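PDB 4BLP: packaging enzyme P4 from Pseudomonas phage phi13, which probably hydrolyses nucleoside triphosphates as a hexameric RecA-like helicase motor that packages viral RNA into the phage particle. Local coordinates for residues S134-W139 and N143-L148; L148-G153 and A237-L242; V199-A204 and N243-E248. All coordinates share one frame; numbering follows the deposited sequence.

Contact 1 (S134-W139 and N143-L148)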
# COMPACT_ATOMS: atom_id res chain seq x y z
N SER D 134 -15.02 39.87 -18.34
CA SER D 134 -14.31 41.02 -17.79
C SER D 134 -12.88 40.65 -17.34
O SER D 134 -12.13 41.55 -16.94
CB SER D 134 -15.10 41.66 -16.65
OG SER D 134 -14.53 41.42 -15.37
N SER D 135 -12.50 39.34 -17.43
CA SER D 135 -11.18 38.88 -17.06
C SER D 135 -10.64 37.97 -18.16
O SER D 135 -10.61 36.74 -18.01
CB SER D 135 -11.22 38.17 -15.71
OG SER D 135 -11.23 39.16 -14.69
N VAL D 136 -10.29 38.58 -19.31
CA VAL D 136 -9.75 37.82 -20.44
C VAL D 136 -8.33 38.32 -20.69
O VAL D 136 -7.93 39.39 -20.20
CB VAL D 136 -10.63 37.80 -21.71
CG1 VAL D 136 -11.97 37.14 -21.41
CG2 VAL D 136 -10.80 39.20 -22.30
N HIS D 137 -7.55 37.52 -21.42
CA HIS D 137 -6.10 37.74 -21.53
C HIS D 137 -5.58 37.57 -22.92
O HIS D 137 -6.05 36.72 -23.66
CB HIS D 137 -5.39 36.71 -20.60
CG HIS D 137 -5.78 36.87 -19.17
ND1 HIS D 137 -6.86 36.18 -18.61
CD2 HIS D 137 -5.30 37.75 -18.25
CE1 HIS D 137 -6.94 36.61 -17.35
NE2 HIS D 137 -6.05 37.57 -17.10
N ASN D 138 -4.52 38.33 -23.25
CA ASN D 138 -3.90 38.28 -24.56
C ASN D 138 -2.78 37.26 -24.54
O ASN D 138 -1.65 37.57 -24.16
CB ASN D 138 -3.41 39.69 -25.00
CG ASN D 138 -3.03 39.78 -26.46
OD1 ASN D 138 -2.96 38.79 -27.18
ND2 ASN D 138 -2.77 40.99 -26.92
N TRP D 139 -3.12 36.01 -24.83
CA TRP D 139 -2.16 34.91 -24.89
C TRP D 139 -2.63 33.99 -25.98
O TRP D 139 -3.64 33.32 -25.78
CB TRP D 139 -2.04 34.15 -23.55
CG TRP D 139 -1.22 32.88 -23.65
CD1 TRP D 139 -1.67 31.60 -23.56
CD2 TRP D 139 0.20 32.79 -23.84
NE1 TRP D 139 -0.63 30.72 -23.73
CE2 TRP D 139 0.53 31.42 -23.89
CE3 TRP D 139 1.23 33.75 -24.02
CZ2 TRP D 139 1.84 30.97 -24.09
CZ3 TRP D 139 2.55 33.30 -24.15
CH2 TRP D 139 2.84 31.93 -24.20
N ASN D 143 -8.52 37.02 -26.29
CA ASN D 143 -9.49 36.90 -25.21
C ASN D 143 -9.48 35.52 -24.57
O ASN D 143 -10.53 34.93 -24.34
CB ASN D 143 -10.89 37.21 -25.78
CG ASN D 143 -11.33 36.28 -26.90
OD1 ASN D 143 -10.51 35.60 -27.55
ND2 ASN D 143 -12.63 36.19 -27.09
N HIS D 144 -8.28 35.06 -24.19
CA HIS D 144 -8.12 33.78 -23.48
C HIS D 144 -8.82 33.90 -22.12
O HIS D 144 -8.63 34.92 -21.44
CB HIS D 144 -6.61 33.51 -23.32
CG HIS D 144 -6.23 32.09 -22.97
ND1 HIS D 144 -6.74 31.45 -21.85
CD2 HIS D 144 -5.36 31.26 -23.59
CE1 HIS D 144 -6.18 30.25 -21.82
NE2 HIS D 144 -5.35 30.08 -22.86
N LEU D 145 -9.64 32.90 -21.72
CA LEU D 145 -10.24 33.02 -20.37
C LEU D 145 -9.16 32.93 -19.30
O LEU D 145 -8.09 32.34 -19.52
CB LEU D 145 -11.26 31.89 -20.11
CG LEU D 145 -12.60 32.02 -20.88
CD1 LEU D 145 -13.48 30.80 -20.56
CD2 LEU D 145 -13.33 33.33 -20.52
N SER D 146 -9.45 33.48 -18.10
CA SER D 146 -8.58 33.29 -16.96
C SER D 146 -8.55 31.79 -16.64
O SER D 146 -9.54 31.08 -16.85
CB SER D 146 -9.10 34.08 -15.76
OG SER D 146 -9.08 35.47 -16.02
N GLY D 147 -7.42 31.34 -16.15
CA GLY D 147 -7.20 29.92 -15.84
C GLY D 147 -5.74 29.58 -16.04
O GLY D 147 -4.86 30.41 -15.84
N LEU D 148 -5.50 28.33 -16.44
CA LEU D 148 -4.18 27.80 -16.69
C LEU D 148 -4.09 27.39 -18.12
O LEU D 148 -5.02 26.74 -18.62
CB LEU D 148 -3.99 26.59 -15.74
CG LEU D 148 -2.72 25.76 -15.88
CD1 LEU D 148 -1.45 26.62 -15.56
CD2 LEU D 148 -2.77 24.53 -14.94
O HOH W 1 -12.29 34.54 -17.18
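N143 lies alongside V136, its CB 4.0 Å from V136 CG2. With chi1 at 60° its CG is squeezed between backbone N and carbonyl carbon, and the amide turns away to bond T297 OG1 through ND2, leaving CA and CB to face the valine. H144 follows and pairs with H137 through both backbone groups: H144 N to H137 O is 2.8 Å, and H137 N to H144 O is equally short. These two bonds make the antiparallel hydrogen-bonded pair of a small beta hairpin. V136 CA adds a C-H...O contact to the same H144 O at 3.3 Å. The H144 imidazole presents CD2 to the edge of the W139 indole, 3.7 Å from CD1, the planes inclined at 49°. Its ND1 donates a hydrogen bond to a lone pair of L145 O at 2.8 Å, nearly in the ring plane, and NE2 bonds H149 ND1; two gripped nitrogens fix the ring's rotation, a task suited to histidine. L145 extends CD2 to V136 CG1, 4.1 Å away, while S146 N makes a weak bond to S135 O. A water joins these last two atoms as well, lying 2.9 Å from S135 O. Among its neighbours, the hairpin rests H137, W139 and H144 on L252 of strand 252-257, L145 is backbone-bonded to R294 of strand 287-295 and touches G178 of a neighbouring subunit, and 147-148 enters the central sheet.

Contact 2 (L148-G153 and A237-L242)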
# COMPACT_ATOMS: atom_id res chain seq x y z
N LEU D 148 -5.50 28.33 -16.44
CA LEU D 148 -4.18 27.80 -16.69
C LEU D 148 -4.09 27.39 -18.12
O LEU D 148 -5.02 26.74 -18.62
CB LEU D 148 -3.99 26.59 -15.74
CG LEU D 148 -2.72 25.76 -15.88
CD1 LEU D 148 -1.45 26.62 -15.56
CD2 LEU D 148 -2.77 24.53 -14.94
N HIS D 149 -2.98 27.74 -18.79
CA HIS D 149 -2.69 27.30 -20.16
C HIS D 149 -1.49 26.37 -20.07
O HIS D 149 -0.45 26.81 -19.60
CB HIS D 149 -2.38 28.48 -21.10
CG HIS D 149 -2.22 28.06 -22.53
ND1 HIS D 149 -3.21 28.31 -23.46
CD2 HIS D 149 -1.22 27.37 -23.13
CE1 HIS D 149 -2.77 27.80 -24.61
NE2 HIS D 149 -1.58 27.21 -24.46
N VAL D 150 -1.61 25.13 -20.48
CA VAL D 150 -0.45 24.25 -20.37
C VAL D 150 0.18 24.03 -21.74
O VAL D 150 -0.53 23.92 -22.75
CB VAL D 150 -0.77 22.91 -19.66
CG1 VAL D 150 -1.24 23.15 -18.22
CG2 VAL D 150 -1.80 22.12 -20.44
N VAL D 151 1.50 23.92 -21.76
CA VAL D 151 2.28 23.65 -22.96
C VAL D 151 2.83 22.26 -22.77
O VAL D 151 3.61 22.05 -21.87
CB VAL D 151 3.39 24.73 -23.17
CG1 VAL D 151 4.27 24.40 -24.40
CG2 VAL D 151 2.75 26.12 -23.30
N VAL D 152 2.41 21.31 -23.64
CA VAL D 152 2.69 19.90 -23.46
C VAL D 152 3.59 19.35 -24.54
O VAL D 152 3.50 19.73 -25.69
CB VAL D 152 1.33 19.11 -23.45
CG1 VAL D 152 1.53 17.66 -23.04
CG2 VAL D 152 0.32 19.75 -22.50
N GLY D 153 4.44 18.40 -24.15
CA GLY D 153 5.31 17.72 -25.10
C GLY D 153 6.31 16.88 -24.36
O GLY D 153 6.53 17.13 -23.17
N ALA D 237 -7.24 16.22 -11.94
CA ALA D 237 -8.01 16.97 -10.93
C ALA D 237 -7.16 18.15 -10.42
O ALA D 237 -7.69 19.24 -10.18
CB ALA D 237 -8.38 16.04 -9.76
N ALA D 238 -5.84 17.92 -10.24
CA ALA D 238 -4.94 19.01 -9.74
C ALA D 238 -4.88 20.13 -10.75
O ALA D 238 -4.90 21.30 -10.39
CB ALA D 238 -3.51 18.48 -9.49
N LEU D 239 -4.77 19.77 -12.04
CA LEU D 239 -4.72 20.84 -13.08
C LEU D 239 -6.04 21.63 -13.10
O LEU D 239 -6.02 22.85 -13.24
CB LEU D 239 -4.48 20.19 -14.45
CG LEU D 239 -3.05 19.64 -14.65
CD1 LEU D 239 -2.96 18.90 -15.98
CD2 LEU D 239 -1.97 20.79 -14.59
N THR D 240 -7.18 20.96 -12.91
CA THR D 240 -8.48 21.71 -12.87
C THR D 240 -8.53 22.58 -11.63
O THR D 240 -9.04 23.69 -11.69
CB THR D 240 -9.67 20.73 -12.93
OG1 THR D 240 -9.57 20.05 -14.19
CG2 THR D 240 -11.03 21.45 -12.83
N SER D 241 -8.03 22.08 -10.50
CA SER D 241 -8.00 22.90 -9.26
C SER D 241 -7.16 24.16 -9.46
O SER D 241 -7.63 25.27 -9.14
CB SER D 241 -7.47 22.09 -8.08
OG SER D 241 -8.39 21.05 -7.79
N LEU D 242 -5.94 24.00 -10.02
CA LEU D 242 -5.08 25.16 -10.26
C LEU D 242 -5.71 26.07 -11.29
O LEU D 242 -5.74 27.30 -11.11
CB LEU D 242 -3.70 24.67 -10.74
CG LEU D 242 -2.93 23.91 -9.67
CD1 LEU D 242 -1.63 23.31 -10.28
CD2 LEU D 242 -2.55 24.87 -8.47
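The strand bearing L148 and V150 passes the helix bearing L239 and L242 with segment axes 9.3 Å apart and N-to-C directions 135° from one another, and the CA atoms of L148 and L242 are 7.0 Å apart. Into this gap L148 directs its side chain toward the helix. Its CG is anti to the backbone N (chi1 175°), which sets the branched end against the helix. CD2 does all the touching: it meets L239 CD2 at 3.8 Å, where the two leucines cross obliquely, and lies 4.3 Å from CB of L242, the residue almost one turn further on. V150, two places along and on the same face as L148, comes less close, its CG1 standing 4.4 Å from L239 CD2. The methyl of L239 thus reaches both strand residues. Long, flexible leucines fill the distance between helix and sheet, and a beta-branched valine suits the extended backbone; the side chains that meet are all apolar. The alternate residue H149 points to the other face of the strand, bonding H144 and T281, whereas T240, on the far side of the helix, bonds R216 of a neighbouring subunit. A helix laid on a mainly parallel sheet is the architecture of the RecA-like P-loop NTPase core, and strand 147-152 runs directly into G153, consistent with the start of a Walker A loop.

Contact 3 (V199-A204 and N243-E248)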
# COMPACT_ATOMS: atom_id res chain seq x y z
N VAL D 199 4.36 33.03 -6.22
CA VAL D 199 5.14 33.91 -7.11
C VAL D 199 4.39 34.07 -8.45
O VAL D 199 4.29 35.19 -8.97
CB VAL D 199 6.59 33.37 -7.30
CG1 VAL D 199 7.33 34.09 -8.42
CG2 VAL D 199 7.36 33.52 -5.99
N ALA D 200 3.87 32.96 -8.99
CA ALA D 200 3.10 33.00 -10.25
C ALA D 200 1.87 33.90 -10.12
O ALA D 200 1.63 34.75 -11.00
CB ALA D 200 2.67 31.59 -10.65
N LEU D 201 1.08 33.70 -9.05
CA LEU D 201 -0.14 34.52 -8.86
C LEU D 201 0.21 35.99 -8.65
O LEU D 201 -0.51 36.86 -9.15
CB LEU D 201 -0.95 33.99 -7.66
CG LEU D 201 -1.53 32.57 -7.91
CD1 LEU D 201 -2.26 32.07 -6.64
CD2 LEU D 201 -2.53 32.62 -9.13
N LEU D 202 1.29 36.28 -7.90
CA LEU D 202 1.70 37.68 -7.69
C LEU D 202 2.09 38.36 -9.01
O LEU D 202 1.61 39.47 -9.31
CB LEU D 202 2.85 37.75 -6.68
CG LEU D 202 2.42 37.57 -5.22
CD1 LEU D 202 3.66 37.15 -4.34
CD2 LEU D 202 1.81 38.86 -4.70
N LEU D 203 2.92 37.70 -9.80
CA LEU D 203 3.35 38.23 -11.09
C LEU D 203 2.17 38.41 -12.05
O LEU D 203 2.04 39.45 -12.66
CB LEU D 203 4.38 37.30 -11.72
CG LEU D 203 5.77 37.37 -11.07
CD1 LEU D 203 6.56 36.17 -11.45
CD2 LEU D 203 6.52 38.71 -11.45
N ALA D 204 1.28 37.41 -12.15
CA ALA D 204 0.13 37.52 -13.06
C ALA D 204 -0.83 38.63 -12.60
O ALA D 204 -1.34 39.41 -13.43
CB ALA D 204 -0.59 36.17 -13.13
N ASN D 243 -6.28 25.47 -12.35
CA ASN D 243 -6.98 26.28 -13.35
C ASN D 243 -8.07 27.19 -12.73
O ASN D 243 -8.17 28.39 -13.03
CB ASN D 243 -7.68 25.35 -14.36
CG ASN D 243 -8.31 26.15 -15.47
OD1 ASN D 243 -7.62 26.53 -16.43
ND2 ASN D 243 -9.63 26.40 -15.36
N ASN D 244 -8.90 26.61 -11.86
CA ASN D 244 -10.05 27.31 -11.33
C ASN D 244 -9.63 28.32 -10.26
O ASN D 244 -10.34 29.31 -10.07
CB ASN D 244 -11.10 26.32 -10.84
CG ASN D 244 -11.81 25.63 -12.01
OD1 ASN D 244 -11.54 25.93 -13.19
ND2 ASN D 244 -12.74 24.71 -11.71
N ILE D 245 -8.52 28.10 -9.57
CA ILE D 245 -8.02 29.14 -8.63
C ILE D 245 -7.59 30.34 -9.48
O ILE D 245 -7.93 31.49 -9.16
CB ILE D 245 -6.82 28.59 -7.77
CG1 ILE D 245 -7.34 27.62 -6.70
CG2 ILE D 245 -5.95 29.75 -7.19
CD1 ILE D 245 -8.24 28.30 -5.57
N CYS D 246 -6.87 30.10 -10.58
CA CYS D 246 -6.47 31.21 -11.47
C CYS D 246 -7.72 31.95 -12.02
O CYS D 246 -7.75 33.19 -12.06
CB CYS D 246 -5.63 30.70 -12.63
SG CYS D 246 -4.01 30.08 -12.16
N ALA D 247 -8.75 31.18 -12.44
CA ALA D 247 -9.98 31.77 -12.98
C ALA D 247 -10.64 32.64 -11.90
O ALA D 247 -11.08 33.75 -12.20
CB ALA D 247 -10.93 30.69 -13.47
N GLU D 248 -10.74 32.13 -10.65
CA GLU D 248 -11.35 32.90 -9.55
C GLU D 248 -10.61 34.24 -9.32
O GLU D 248 -11.23 35.26 -9.00
CB GLU D 248 -11.34 32.03 -8.27
CG GLU D 248 -11.81 32.77 -7.02
CD GLU D 248 -13.25 33.26 -7.05
OE1 GLU D 248 -14.06 32.75 -7.85
OE2 GLU D 248 -13.57 34.14 -6.23
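L201 meets I245 and C246 with its two terminal methyls, and these touches make the tighter part of this small helix-helix contact. The side chain leaves the helix toward its partner, and chi2 of 176° sets CD1 anti to CA, which spreads the two methyls over separate neighbours. One branch, CD1, lies 4.4 Å from I245 CG2; the other, CD2, lies 4.2 Å from the sulfur SG of C246. I245 starts toward L201 but leads its longer branch elsewhere, so it offers CG2, the methyl on the beta carbon. C246 brings a small, weakly polar sulfur that sits comfortably beside a methyl, and the CA atoms of L201 and C246, 7.6 Å apart, are the nearest pair. Away from these touches the helices are looser: only 90 Å² is buried, and A200 and A204 do not reach the other segment but lie against L253. The far side of 243-248 is polar rather than apolar. There N243 ND2 gives a fairly straight bond to N244 OD1 (2.9 Å, 161° at the hydrogen), while N243 OD1 accepts from L148 N and A278 N, and N244 also bonds E176 and G178 of a neighbouring subunit. Within the fold, L201 is backed by L82 of helix 79-91, V199 and L203 pack on strand 170-173, and A200 and C246 share L253, placing both helices side by side over strand 252-257.

Contacts 2 and 3 are buried and apolar, and both use helix 233-248, which touches strand 147-152 near its middle and helix 193-205 near its end. Contact 1 lies further out, about 15 Å between its centre and that of the chain, and is only partly buried; there backbone bonds, imidazoles and a water outweigh methyl packing. Contacts 1 and 2 share L148, and the strand that leaves the hairpin becomes the one on which the helix rests. L148 N donates to N243 OD1 (2.8 Å), linking this shared strand residue to contact 3. Each contact also brings a residue to a neighbouring subunit, L145, T240 and N244 among them.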